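Local coordinates for Fe(2+) transporter FeoB (Escherichia coli, PDB 3I8S), which takes up ferrous iron across the bacterial inner membrane, its cytosolic GTPase domain probably coupling GTP binding to the opening of the channel, at residues A[117-122]-A[143-148]; A[93-98]-A[123-128]; A[179-184]-A[235-240]. All coordinates share one frame; numbering follows the deposited sequence.

Interaction 1: residues A[117-122]-A[143-148]; sequences VALNML and CPVIPL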
ATOM      1  N   VAL A 117       0.272  -1.530   9.247  1.00 24.44           N
ATOM      2  CA  VAL A 117       1.083  -0.292   9.173  1.00 24.34           C
ATOM      3  C   VAL A 117       2.072  -0.253  10.308  1.00 23.22           C
ATOM      4  O   VAL A 117       1.692  -0.365  11.511  1.00 23.14           O
ATOM      5  CB  VAL A 117       0.225   0.999   9.155  1.00 24.86           C
ATOM      6  CG1 VAL A 117       1.042   2.243   9.390  1.00 24.62           C
ATOM      7  CG2 VAL A 117      -0.596   1.050   7.890  1.00 28.65           C
ATOM      8  N   ALA A 118       3.332  -0.045   9.960  1.00 22.86           N
ATOM      9  CA  ALA A 118       4.347   0.226  10.977  1.00 23.43           C
ATOM     10  C   ALA A 118       4.676   1.716  10.931  1.00 24.68           C
ATOM     11  O   ALA A 118       5.319   2.187   9.983  1.00 22.82           O
ATOM     12  CB  ALA A 118       5.579  -0.602  10.763  1.00 24.57           C
ATOM     13  N   LEU A 119       4.279   2.409  11.992  1.00 23.77           N
ATOM     14  CA  LEU A 119       4.440   3.845  12.103  1.00 25.22           C
ATOM     15  C   LEU A 119       5.779   4.177  12.726  1.00 25.41           C
ATOM     16  O   LEU A 119       6.054   3.900  13.928  1.00 25.66           O
ATOM     17  CB  LEU A 119       3.245   4.462  12.846  1.00 24.42           C
ATOM     18  CG  LEU A 119       3.015   5.966  12.767  1.00 24.77           C
ATOM     19  CD1 LEU A 119       2.647   6.470  11.366  1.00 24.16           C
ATOM     20  CD2 LEU A 119       1.908   6.401  13.758  1.00 25.70           C
ATOM     21  N   ASN A 120       6.602   4.807  11.881  1.00 25.57           N
ATOM     22  CA  ASN A 120       7.974   5.161  12.164  1.00 27.82           C
ATOM     23  C   ASN A 120       8.227   6.672  12.325  1.00 26.33           C
ATOM     24  O   ASN A 120       7.355   7.488  12.080  1.00 24.58           O
ATOM     25  CB  ASN A 120       8.814   4.677  10.950  1.00 29.62           C
ATOM     26  CG  ASN A 120       9.993   3.913  11.349  1.00 36.19           C
ATOM     27  OD1 ASN A 120      10.369   3.872  12.527  1.00 41.91           O
ATOM     28  ND2 ASN A 120      10.611   3.270  10.380  1.00 40.37           N
ATOM     29  N   MET A 121       9.462   7.043  12.685  1.00 26.42           N
ATOM     30  CA  MET A 121       9.857   8.449  12.865  1.00 27.83           C
ATOM     31  C   MET A 121       8.976   9.207  13.851  1.00 27.63           C
ATOM     32  O   MET A 121       8.700  10.391  13.687  1.00 25.97           O
ATOM     33  CB  MET A 121       9.883   9.180  11.511  1.00 28.64           C
ATOM     34  CG  MET A 121      10.510   8.389  10.369  1.00 32.69           C
ATOM     35  SD  MET A 121      12.240   7.976  10.658  1.00 38.68           S
ATOM     36  CE  MET A 121      12.716   7.150   9.147  1.00 33.42           C
ATOM     37  N   LEU A 122       8.536   8.496  14.889  1.00 28.21           N
ATOM     38  CA  LEU A 122       7.736   9.067  15.957  1.00 29.49           C
ATOM     39  C   LEU A 122       8.455  10.205  16.710  1.00 29.18           C
ATOM     40  O   LEU A 122       7.843  11.182  17.132  1.00 29.54           O
ATOM     41  CB  LEU A 122       7.417   7.951  16.950  1.00 29.96           C
ATOM     42  CG  LEU A 122       6.651   6.777  16.342  1.00 30.83           C
ATOM     43  CD1 LEU A 122       6.576   5.615  17.370  1.00 33.44           C
ATOM     44  CD2 LEU A 122       5.293   7.273  15.939  1.00 28.93           C
ATOM     45  N   CYS A 143      -6.912  -1.379   9.227  1.00 24.82           N
ATOM     46  CA  CYS A 143      -5.810  -2.271   9.483  1.00 25.29           C
ATOM     47  C   CYS A 143      -5.044  -1.811  10.724  1.00 25.14           C
ATOM     48  O   CYS A 143      -5.158  -0.639  11.141  1.00 23.75           O
ATOM     49  CB  CYS A 143      -4.891  -2.377   8.256  1.00 26.04           C
ATOM     50  SG  CYS A 143      -3.902  -0.907   7.927  1.00 29.66           S
ATOM     51  N   PRO A 144      -4.294  -2.752  11.364  1.00 25.58           N
ATOM     52  CA  PRO A 144      -3.475  -2.420  12.513  1.00 25.31           C
ATOM     53  C   PRO A 144      -2.459  -1.315  12.228  1.00 23.95           C
ATOM     54  O   PRO A 144      -1.875  -1.231  11.131  1.00 25.03           O
ATOM     55  CB  PRO A 144      -2.733  -3.727  12.801  1.00 25.65           C
ATOM     56  CG  PRO A 144      -3.517  -4.807  12.123  1.00 26.49           C
ATOM     57  CD  PRO A 144      -4.190  -4.180  10.998  1.00 26.39           C
ATOM     58  N   VAL A 145      -2.250  -0.469  13.208  1.00 24.19           N
ATOM     59  CA  VAL A 145      -1.236   0.579  13.127  1.00 23.28           C
ATOM     60  C   VAL A 145      -0.375   0.400  14.361  1.00 23.19           C
ATOM     61  O   VAL A 145      -0.873   0.535  15.507  1.00 22.22           O
ATOM     62  CB  VAL A 145      -1.847   2.010  13.070  1.00 24.36           C
ATOM     63  CG1 VAL A 145      -0.745   3.106  13.186  1.00 23.97           C
ATOM     64  CG2 VAL A 145      -2.688   2.196  11.758  1.00 23.59           C
ATOM     65  N   ILE A 146       0.880   0.022  14.134  1.00 22.78           N
ATOM     66  CA  ILE A 146       1.799  -0.308  15.202  1.00 23.70           C
ATOM     67  C   ILE A 146       2.873   0.776  15.290  1.00 23.21           C
ATOM     68  O   ILE A 146       3.658   0.964  14.370  1.00 22.67           O
ATOM     69  CB  ILE A 146       2.493  -1.702  14.958  1.00 23.96           C
ATOM     70  CG1 ILE A 146       1.459  -2.790  14.700  1.00 24.92           C
ATOM     71  CG2 ILE A 146       3.425  -2.035  16.083  1.00 25.44           C
ATOM     72  CD1 ILE A 146       0.423  -2.936  15.673  1.00 25.81           C
ATOM     73  N   PRO A 147       2.952   1.454  16.418  1.00 24.12           N
ATOM     74  CA  PRO A 147       4.012   2.471  16.569  1.00 24.59           C
ATOM     75  C   PRO A 147       5.389   1.847  16.824  1.00 25.35           C
ATOM     76  O   PRO A 147       5.545   1.057  17.769  1.00 24.01           O
ATOM     77  CB  PRO A 147       3.546   3.259  17.764  1.00 24.60           C
ATOM     78  CG  PRO A 147       2.689   2.377  18.542  1.00 25.14           C
ATOM     79  CD  PRO A 147       2.105   1.353  17.610  1.00 23.92           C
ATOM     80  N   LEU A 148       6.382   2.200  15.997  1.00 24.67           N
ATOM     81  CA  LEU A 148       7.693   1.586  16.113  1.00 26.20           C
ATOM     82  C   LEU A 148       8.562   2.318  17.094  1.00 28.12           C
ATOM     83  O   LEU A 148       9.451   3.109  16.748  1.00 29.27           O
ATOM     84  CB  LEU A 148       8.384   1.413  14.763  1.00 26.46           C
ATOM     85  CG  LEU A 148       7.928   0.323  13.802  1.00 30.69           C
ATOM     86  CD1 LEU A 148       8.918   0.350  12.602  1.00 31.24           C
ATOM     87  CD2 LEU A 148       7.836  -1.049  14.463  1.00 33.33           C
TER
HETATM   88  O   HOH W   1       9.936   5.537  15.539  1.00 28.39           O

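Interaction 2: residues A[93-98]-A[123-128]; sequences VDASNL and DIAEKQ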
ATOM      1  N   VAL A  93       5.388   3.554   7.446  1.00 22.36           N
ATOM      2  CA  VAL A  93       4.833   4.883   7.244  1.00 22.83           C
ATOM      3  C   VAL A  93       5.538   5.872   8.130  1.00 22.96           C
ATOM      4  O   VAL A  93       5.622   5.696   9.326  1.00 23.70           O
ATOM      5  CB  VAL A  93       3.290   4.907   7.522  1.00 21.94           C
ATOM      6  CG1 VAL A  93       2.738   6.387   7.614  1.00 21.39           C
ATOM      7  CG2 VAL A  93       2.574   4.044   6.465  1.00 22.29           C
ATOM      8  N   ASP A  94       6.120   6.887   7.514  1.00 22.84           N
ATOM      9  CA  ASP A  94       6.791   8.010   8.191  1.00 22.27           C
ATOM     10  C   ASP A  94       5.776   8.954   8.893  1.00 21.96           C
ATOM     11  O   ASP A  94       5.135   9.744   8.228  1.00 22.67           O
ATOM     12  CB  ASP A  94       7.642   8.765   7.152  1.00 23.04           C
ATOM     13  CG  ASP A  94       8.353  10.004   7.701  1.00 22.70           C
ATOM     14  OD1 ASP A  94       8.286  10.287   8.928  1.00 24.64           O
ATOM     15  OD2 ASP A  94       9.041  10.745   6.907  1.00 22.60           O
ATOM     16  N   ALA A  95       5.667   8.879  10.231  1.00 22.16           N
ATOM     17  CA  ALA A  95       4.781   9.777  11.004  1.00 22.50           C
ATOM     18  C   ALA A  95       4.997  11.291  10.764  1.00 21.83           C
ATOM     19  O   ALA A  95       4.074  12.096  10.943  1.00 23.16           O
ATOM     20  CB  ALA A  95       4.863   9.451  12.515  1.00 23.11           C
ATOM     21  N   SER A  96       6.206  11.690  10.357  1.00 21.53           N
ATOM     22  CA  SER A  96       6.533  13.091  10.192  1.00 22.08           C
ATOM     23  C   SER A  96       6.088  13.634   8.835  1.00 21.49           C
ATOM     24  O   SER A  96       6.185  14.836   8.599  1.00 21.43           O
ATOM     25  CB  SER A  96       8.027  13.347  10.395  1.00 22.46           C
ATOM     26  OG  SER A  96       8.824  12.823   9.375  1.00 22.64           O
ATOM     27  N   ASN A  97       5.613  12.731   7.983  1.00 21.48           N
ATOM     28  CA  ASN A  97       5.132  13.014   6.633  1.00 22.19           C
ATOM     29  C   ASN A  97       3.924  12.135   6.318  1.00 21.87           C
ATOM     30  O   ASN A  97       3.785  11.569   5.224  1.00 21.26           O
ATOM     31  CB  ASN A  97       6.256  12.832   5.601  1.00 22.81           C
ATOM     32  CG  ASN A  97       7.355  13.889   5.749  1.00 25.86           C
ATOM     33  OD1 ASN A  97       7.154  15.092   5.421  1.00 30.64           O
ATOM     34  ND2 ASN A  97       8.538  13.463   6.235  1.00 27.11           N
ATOM     35  N   LEU A  98       3.016  12.079   7.288  1.00 22.08           N
ATOM     36  CA  LEU A  98       1.882  11.181   7.222  1.00 22.15           C
ATOM     37  C   LEU A  98       1.020  11.326   5.972  1.00 21.87           C
ATOM     38  O   LEU A  98       0.716  10.326   5.322  1.00 21.96           O
ATOM     39  CB  LEU A  98       1.020  11.387   8.473  1.00 22.10           C
ATOM     40  CG  LEU A  98      -0.130  10.397   8.623  1.00 22.30           C
ATOM     41  CD1 LEU A  98       0.332   8.939   8.681  1.00 23.32           C
ATOM     42  CD2 LEU A  98      -0.980  10.794   9.853  1.00 23.34           C
ATOM     43  N   ASP A 123       9.759  10.047  16.873  1.00 30.16           N
ATOM     44  CA  ASP A 123      10.619  11.060  17.486  1.00 30.59           C
ATOM     45  C   ASP A 123      10.627  12.360  16.663  1.00 31.06           C
ATOM     46  O   ASP A 123      10.504  13.454  17.220  1.00 31.29           O
ATOM     47  CB  ASP A 123      12.050  10.514  17.633  1.00 31.37           C
ATOM     48  CG  ASP A 123      12.725  10.179  16.258  1.00 33.41           C
ATOM     49  OD1 ASP A 123      12.100   9.534  15.387  1.00 34.05           O
ATOM     50  OD2 ASP A 123      13.897  10.593  16.054  1.00 40.02           O
ATOM     51  N   ILE A 124      10.753  12.227  15.341  1.00 30.86           N
ATOM     52  CA  ILE A 124      10.783  13.376  14.438  1.00 30.96           C
ATOM     53  C   ILE A 124       9.440  14.100  14.511  1.00 30.92           C
ATOM     54  O   ILE A 124       9.384  15.299  14.632  1.00 29.78           O
ATOM     55  CB  ILE A 124      11.052  12.938  12.987  1.00 30.96           C
ATOM     56  CG1 ILE A 124      12.478  12.400  12.850  1.00 32.00           C
ATOM     57  CG2 ILE A 124      10.849  14.099  12.014  1.00 31.21           C
ATOM     58  CD1 ILE A 124      12.746  11.758  11.482  1.00 31.85           C
ATOM     59  N   ALA A 125       8.357  13.341  14.467  1.00 30.46           N
ATOM     60  CA  ALA A 125       7.021  13.913  14.493  1.00 30.69           C
ATOM     61  C   ALA A 125       6.818  14.751  15.779  1.00 30.61           C
ATOM     62  O   ALA A 125       6.323  15.880  15.733  1.00 29.12           O
ATOM     63  CB  ALA A 125       5.971  12.770  14.377  1.00 30.33           C
ATOM     64  N   GLU A 126       7.245  14.200  16.909  1.00 31.26           N
ATOM     65  CA  GLU A 126       7.112  14.841  18.222  1.00 32.29           C
ATOM     66  C   GLU A 126       7.859  16.169  18.225  1.00 31.96           C
ATOM     67  O   GLU A 126       7.334  17.206  18.648  1.00 31.20           O
ATOM     68  CB  GLU A 126       7.690  13.902  19.291  1.00 32.17           C
ATOM     69  CG  GLU A 126       7.589  14.378  20.742  1.00 33.16           C
ATOM     70  CD  GLU A 126       8.307  13.420  21.701  1.00 34.78           C
ATOM     71  OE1 GLU A 126       8.304  12.188  21.424  1.00 42.76           O
ATOM     72  OE2 GLU A 126       8.873  13.892  22.715  1.00 39.81           O
ATOM     73  N   LYS A 127       9.079  16.121  17.706  1.00 32.51           N
ATOM     74  CA  LYS A 127       9.914  17.304  17.599  1.00 33.62           C
ATOM     75  C   LYS A 127       9.381  18.353  16.640  1.00 33.75           C
ATOM     76  O   LYS A 127       9.711  19.527  16.770  1.00 33.80           O
ATOM     77  CB  LYS A 127      11.348  16.918  17.244  1.00 34.03           C
ATOM     78  CG  LYS A 127      12.131  16.476  18.484  1.00 36.01           C
ATOM     79  CD  LYS A 127      12.329  17.630  19.467  1.00 37.97           C
ATOM     80  CE  LYS A 127      11.896  17.256  20.888  1.00 39.07           C
ATOM     81  NZ  LYS A 127      12.317  18.305  21.861  1.00 35.23           N
ATOM     82  N   GLN A 128       8.524  17.932  15.715  1.00 33.88           N
ATOM     83  CA  GLN A 128       7.778  18.856  14.855  1.00 34.24           C
ATOM     84  C   GLN A 128       6.403  19.220  15.449  1.00 33.59           C
ATOM     85  O   GLN A 128       5.564  19.804  14.764  1.00 32.74           O
ATOM     86  CB  GLN A 128       7.615  18.259  13.447  1.00 34.62           C
ATOM     87  CG  GLN A 128       8.931  18.074  12.696  1.00 35.93           C
ATOM     88  CD  GLN A 128       8.768  17.448  11.310  1.00 37.32           C
ATOM     89  OE1 GLN A 128       7.815  16.705  11.040  1.00 42.75           O
ATOM     90  NE2 GLN A 128       9.723  17.729  10.426  1.00 42.47           N
TER

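Interaction 3: residues A[179-184]-A[235-240]; sequences QPLLNE and NEMDDP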
ATOM      1  N   GLN A 179     -19.895   7.989  -8.481  1.00 26.22           N
ATOM      2  CA  GLN A 179     -20.521   6.711  -8.927  1.00 26.62           C
ATOM      3  C   GLN A 179     -20.224   6.365 -10.408  1.00 25.75           C
ATOM      4  O   GLN A 179     -20.028   5.191 -10.736  1.00 24.83           O
ATOM      5  CB  GLN A 179     -22.021   6.685  -8.681  1.00 27.53           C
ATOM      6  CG  GLN A 179     -22.648   5.272  -8.824  1.00 28.17           C
ATOM      7  CD  GLN A 179     -22.109   4.283  -7.806  1.00 32.82           C
ATOM      8  OE1 GLN A 179     -22.124   4.560  -6.610  1.00 35.39           O
ATOM      9  NE2 GLN A 179     -21.596   3.131  -8.277  1.00 34.46           N
ATOM     10  N   PRO A 180     -20.193   7.362 -11.305  1.00 24.58           N
ATOM     11  CA  PRO A 180     -19.871   6.931 -12.682  1.00 24.94           C
ATOM     12  C   PRO A 180     -18.480   6.271 -12.788  1.00 24.68           C
ATOM     13  O   PRO A 180     -18.316   5.306 -13.545  1.00 23.80           O
ATOM     14  CB  PRO A 180     -19.963   8.243 -13.486  1.00 24.19           C
ATOM     15  CG  PRO A 180     -20.824   9.109 -12.696  1.00 25.07           C
ATOM     16  CD  PRO A 180     -20.472   8.800 -11.267  1.00 25.60           C
ATOM     17  N   LEU A 181     -17.487   6.756 -12.022  1.00 24.14           N
ATOM     18  CA  LEU A 181     -16.154   6.172 -12.031  1.00 24.34           C
ATOM     19  C   LEU A 181     -16.227   4.712 -11.596  1.00 24.46           C
ATOM     20  O   LEU A 181     -15.622   3.843 -12.231  1.00 24.25           O
ATOM     21  CB  LEU A 181     -15.182   6.955 -11.140  1.00 24.26           C
ATOM     22  CG  LEU A 181     -14.925   8.424 -11.556  1.00 25.80           C
ATOM     23  CD1 LEU A 181     -14.213   9.264 -10.464  1.00 26.56           C
ATOM     24  CD2 LEU A 181     -14.145   8.472 -12.877  1.00 26.91           C
ATOM     25  N   LEU A 182     -16.968   4.464 -10.512  1.00 25.19           N
ATOM     26  CA  LEU A 182     -17.119   3.112  -9.984  1.00 24.64           C
ATOM     27  C   LEU A 182     -17.825   2.215 -10.994  1.00 24.19           C
ATOM     28  O   LEU A 182     -17.397   1.072 -11.179  1.00 24.01           O
ATOM     29  CB  LEU A 182     -17.895   3.127  -8.686  1.00 25.86           C
ATOM     30  CG  LEU A 182     -17.194   3.779  -7.491  1.00 26.87           C
ATOM     31  CD1 LEU A 182     -18.194   3.739  -6.352  1.00 29.76           C
ATOM     32  CD2 LEU A 182     -15.866   3.086  -7.121  1.00 29.76           C
ATOM     33  N   ASN A 183     -18.882   2.734 -11.618  1.00 22.77           N
ATOM     34  CA  ASN A 183     -19.655   1.999 -12.648  1.00 23.65           C
ATOM     35  C   ASN A 183     -18.773   1.556 -13.804  1.00 23.39           C
ATOM     36  O   ASN A 183     -18.802   0.369 -14.218  1.00 22.95           O
ATOM     37  CB  ASN A 183     -20.805   2.835 -13.200  1.00 23.95           C
ATOM     38  CG  ASN A 183     -21.966   2.994 -12.221  1.00 24.43           C
ATOM     39  OD1 ASN A 183     -22.036   2.333 -11.181  1.00 25.18           O
ATOM     40  ND2 ASN A 183     -22.874   3.885 -12.552  1.00 29.27           N
ATOM     41  N   GLU A 184     -18.002   2.491 -14.344  1.00 23.69           N
ATOM     42  CA  GLU A 184     -17.078   2.167 -15.476  1.00 23.68           C
ATOM     43  C   GLU A 184     -15.955   1.224 -15.076  1.00 23.48           C
ATOM     44  O   GLU A 184     -15.598   0.308 -15.848  1.00 21.45           O
ATOM     45  CB  GLU A 184     -16.494   3.441 -16.090  1.00 24.58           C
ATOM     46  CG  GLU A 184     -17.565   4.382 -16.690  1.00 23.57           C
ATOM     47  CD  GLU A 184     -18.236   3.848 -17.967  1.00 26.09           C
ATOM     48  OE1 GLU A 184     -17.826   2.807 -18.531  1.00 25.12           O
ATOM     49  OE2 GLU A 184     -19.186   4.474 -18.399  1.00 26.25           O
ATOM     50  N   ASN A 235     -18.034  12.908 -21.047  1.00 21.46           N
ATOM     51  CA  ASN A 235     -19.340  13.543 -21.233  1.00 22.26           C
ATOM     52  C   ASN A 235     -20.030  13.864 -19.883  1.00 22.98           C
ATOM     53  O   ASN A 235     -20.688  14.909 -19.721  1.00 22.44           O
ATOM     54  CB  ASN A 235     -20.251  12.656 -22.047  1.00 22.12           C
ATOM     55  CG  ASN A 235     -21.622  13.268 -22.207  1.00 24.00           C
ATOM     56  OD1 ASN A 235     -21.778  14.330 -22.828  1.00 24.22           O
ATOM     57  ND2 ASN A 235     -22.617  12.644 -21.597  1.00 29.12           N
ATOM     58  N   GLU A 236     -19.882  12.946 -18.941  1.00 23.58           N
ATOM     59  CA  GLU A 236     -20.488  13.040 -17.596  1.00 25.87           C
ATOM     60  C   GLU A 236     -19.811  14.029 -16.641  1.00 25.86           C
ATOM     61  O   GLU A 236     -20.462  14.618 -15.784  1.00 26.69           O
ATOM     62  CB  GLU A 236     -20.484  11.649 -16.928  1.00 25.41           C
ATOM     63  CG  GLU A 236     -21.503  10.694 -17.531  1.00 28.07           C
ATOM     64  CD  GLU A 236     -20.994   9.258 -17.691  1.00 29.68           C
ATOM     65  OE1 GLU A 236     -20.187   8.793 -16.873  1.00 32.26           O
ATOM     66  OE2 GLU A 236     -21.390   8.591 -18.681  1.00 39.17           O
ATOM     67  N   MET A 237     -18.509  14.214 -16.752  1.00 26.18           N
ATOM     68  CA  MET A 237     -17.835  15.119 -15.820  1.00 27.52           C
ATOM     69  C   MET A 237     -16.615  15.797 -16.431  1.00 26.75           C
ATOM     70  O   MET A 237     -16.081  15.320 -17.436  1.00 24.69           O
ATOM     71  CB  MET A 237     -17.404  14.322 -14.579  1.00 27.25           C
ATOM     72  CG  MET A 237     -16.423  13.258 -14.881  1.00 28.78           C
ATOM     73  SD  MET A 237     -16.071  12.158 -13.494  1.00 31.75           S
ATOM     74  CE  MET A 237     -17.519  11.157 -13.451  1.00 29.34           C
ATOM     75  N   ASP A 238     -16.171  16.877 -15.782  1.00 26.59           N
ATOM     76  CA  ASP A 238     -14.910  17.547 -16.098  1.00 28.01           C
ATOM     77  C   ASP A 238     -13.749  16.695 -15.566  1.00 28.72           C
ATOM     78  O   ASP A 238     -13.727  16.337 -14.385  1.00 29.44           O
ATOM     79  CB  ASP A 238     -14.841  18.957 -15.465  1.00 28.40           C
ATOM     80  CG  ASP A 238     -15.820  19.974 -16.096  1.00 30.08           C
ATOM     81  OD1 ASP A 238     -16.103  19.922 -17.323  1.00 29.78           O
ATOM     82  OD2 ASP A 238     -16.275  20.889 -15.359  1.00 34.53           O
ATOM     83  N   ASP A 239     -12.805  16.350 -16.435  1.00 29.15           N
ATOM     84  CA  ASP A 239     -11.564  15.660 -16.037  1.00 29.32           C
ATOM     85  C   ASP A 239     -11.765  14.458 -15.087  1.00 29.20           C
ATOM     86  O   ASP A 239     -11.396  14.485 -13.883  1.00 27.19           O
ATOM     87  CB  ASP A 239     -10.558  16.645 -15.432  1.00 29.93           C
ATOM     88  CG  ASP A 239      -9.128  16.074 -15.413  1.00 32.29           C
ATOM     89  OD1 ASP A 239      -8.929  14.849 -15.731  1.00 30.78           O
ATOM     90  OD2 ASP A 239      -8.198  16.872 -15.087  1.00 40.23           O
ATOM     91  N   PRO A 240     -12.314  13.373 -15.627  1.00 29.02           N
ATOM     92  CA  PRO A 240     -12.526  12.208 -14.759  1.00 29.17           C
ATOM     93  C   PRO A 240     -11.250  11.724 -14.071  1.00 28.60           C
ATOM     94  O   PRO A 240     -11.300  11.319 -12.925  1.00 27.48           O
ATOM     95  CB  PRO A 240     -13.139  11.147 -15.693  1.00 29.99           C
ATOM     96  CG  PRO A 240     -13.377  11.791 -16.986  1.00 28.29           C
ATOM     97  CD  PRO A 240     -12.748  13.160 -17.015  1.00 29.20           C
TER
HETATM   98  O   HOH W   2     -20.442   6.257 -16.972  1.00 33.61           O

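Interaction 1: residues A[117-122]-A[143-148]
Val-117 holds CG1 anti to its backbone N (chi1 167°), which leaves CG2 beside that nitrogen and directed at Cys-143 SG, 3.8 Å away. Leu-148 is turned with CG anti to its carbonyl carbon (chi1 -75°) and an extended second torsion, so that its CD1 methyl lies 3.9 Å from Ala-118 CB, and the side chain passes obliquely across that of Asn-120. Leu-122, turned the same way, rests CD1 3.9 Å from Pro-147 CB. The backbones of strands 115-120 and 145-147 pair in parallel, strand 145-147 being outermost on its side of the P-loop GTPase sheet within this chain. The connection, including helix 122-127 and strand 130-132, crosses over through helix 134-141 as in a beta-alpha-beta unit. Ile-146 N reaches Val-117 O at 2.8 Å, nearly along the C=O axis, whereas Leu-119 N meets Ile-146 O at 2.9 Å from above the carbonyl plane. Leu-148 N donates to Leu-119 O at 2.7 Å, in the carbonyl plane, and Val-117 N bonds likewise to Pro-144 O. Val-117, Val-145, Leu-119 and Pro-147 share one face, on which Val-117, Val-145 and Pro-147 touch helix 134-141. A water donates to Leu-148 O at 2.8 Å and is weakly bonded to Asn-120 OD1 and Leu-122 N. Asn-120 to Asp-123 form the GTP-binding G4 motif, Asn-120 ND2 bonding weakly to Ser-14 O of the P-loop. Main-chain pairing and one water thus tie the G4 motif to the strand end just before the GTP-binding residues from Val-149, so either is likely to feel a shift of the other.

Interaction 2: residues A[93-98]-A[123-128]
An Asx turn closes strand 88-94 of the GTPase sheet: Asp-94 OD1 accepts from Ser-96 N, and the turn brings Ala-95 and Ser-96 against helix 122-127, which follows the neighbouring strand, begins within the GTP-binding run and carries Asp-123, one of its residues. Packing is tightest at Ser-96, where CB lies only 3.3 Å from Ile-124 CG2, closer than ordinary van der Waals contact. Ile-124 presents this methyl because CG2 stands anti to its backbone N, and the same group is 3.6 Å from Ser-96 OG. Beside it Ala-125 CB points at Ala-95 CB and meets it from the side, 4.0 Å away; these small residues let turn and helix approach closely. The other flank is looser. Exposed Gln-128, just past the helix, extends its chain beyond CG and sets OE1 3.4 Å from Ser-96 CB. Gln-128 OE1 also lies near Ser-96 O, but both are acceptors, so this is no hydrogen bond. Within the turn Ser-96 OG occupies the crowded position between backbone N and carbonyl carbon (chi1 70°), which puts it on the syn lone pair of Asp-94 OD1 at 2.6 Å. An alanine here would remove that hydroxyl bond and would probably leave the Asp-94 carboxylate less firmly oriented. The buried carboxylate is gripped at both oxygens, OD1 by two donors of Ser-96 and OD2 by the side chain of Asn-97. This last bond is nearly straight (175°): Asn-97 ND2 donates in its own amide plane and reaches Asp-94 OD2 at 2.8 Å from above the carboxylate plane.

Interaction 3: residues A[179-184]-A[235-240]
Over one face of the Pro-180 ring sits the CE methyl of Met-237, 3.8 Å from Pro-180 CB, while the carboxylate oxygen Glu-236 OE1 comes to the CB edge at 3.4 Å. Leu-181 stands at about a right angle to Pro-240 and brings CD2 to its CB edge, 4.0 Å from Pro-240 CB; Met-237 SD lies over a face of that ring. Met-237 reaches its place with CG in the crowded position between backbone N and carbonyl carbon (chi1 63°) and a bend at chi3 (75°), which carries CE to Pro-180 and leaves SD 4.2 Å from Leu-181 CD2. These residues belong to the helical domain of cytosolic FeoB, where the start of helix 179-191 packs on the turn that joins helix 226-236 to helix 240-259. Leu-233 and His-243 of those two helices flank the apolar cluster, and Leu-206 of helix 198-210 touches Leu-181 as well. Alongside, one water donates at 2.6 Å to Glu-184 OE2 and equally to Glu-236 OE1. It thus bridges two acids that are probably both charged, with Glu-184 OE2 and Glu-236 OE2 4.7 Å apart; their repulsion is likely to be eased by Arg-232, which forms a salt bridge with Glu-184. Glu-184 is buried, Glu-236 exposed. On helix 179-191 itself, Gln-179 NE2 donates to Asn-183 OD1 at 3.0 Å, with that oxygen close to the amide plane of Gln-179 but NE2 well above the carbonyl plane of Asn-183. At the N-cap of helix 240-259, Asp-239 OD1 accepts from Leu-242 N.

Overall arrangement
Interactions 1 and 2 are neighbours, their centres 11 Å apart, and meet along one seam of the GTPase sheet: Asn-120 N lies 2.9 Å from Val-93 O and Asn-120 O 2.9 Å from Ala-95 N, both probable hydrogen bonds. Met-121 CB also packs on Asp-94 OD1. Between them they hold the whole GTP-binding run Asn-120 to Asp-123: interaction 1 contains Asn-120 to Leu-122, and interaction 2 the helix residue Asp-123. Interaction 3 stands apart in the helical domain, away from the nucleotide site; its centre is about 35 Å from that of interaction 1, and the nearest atoms are about 19 Å apart.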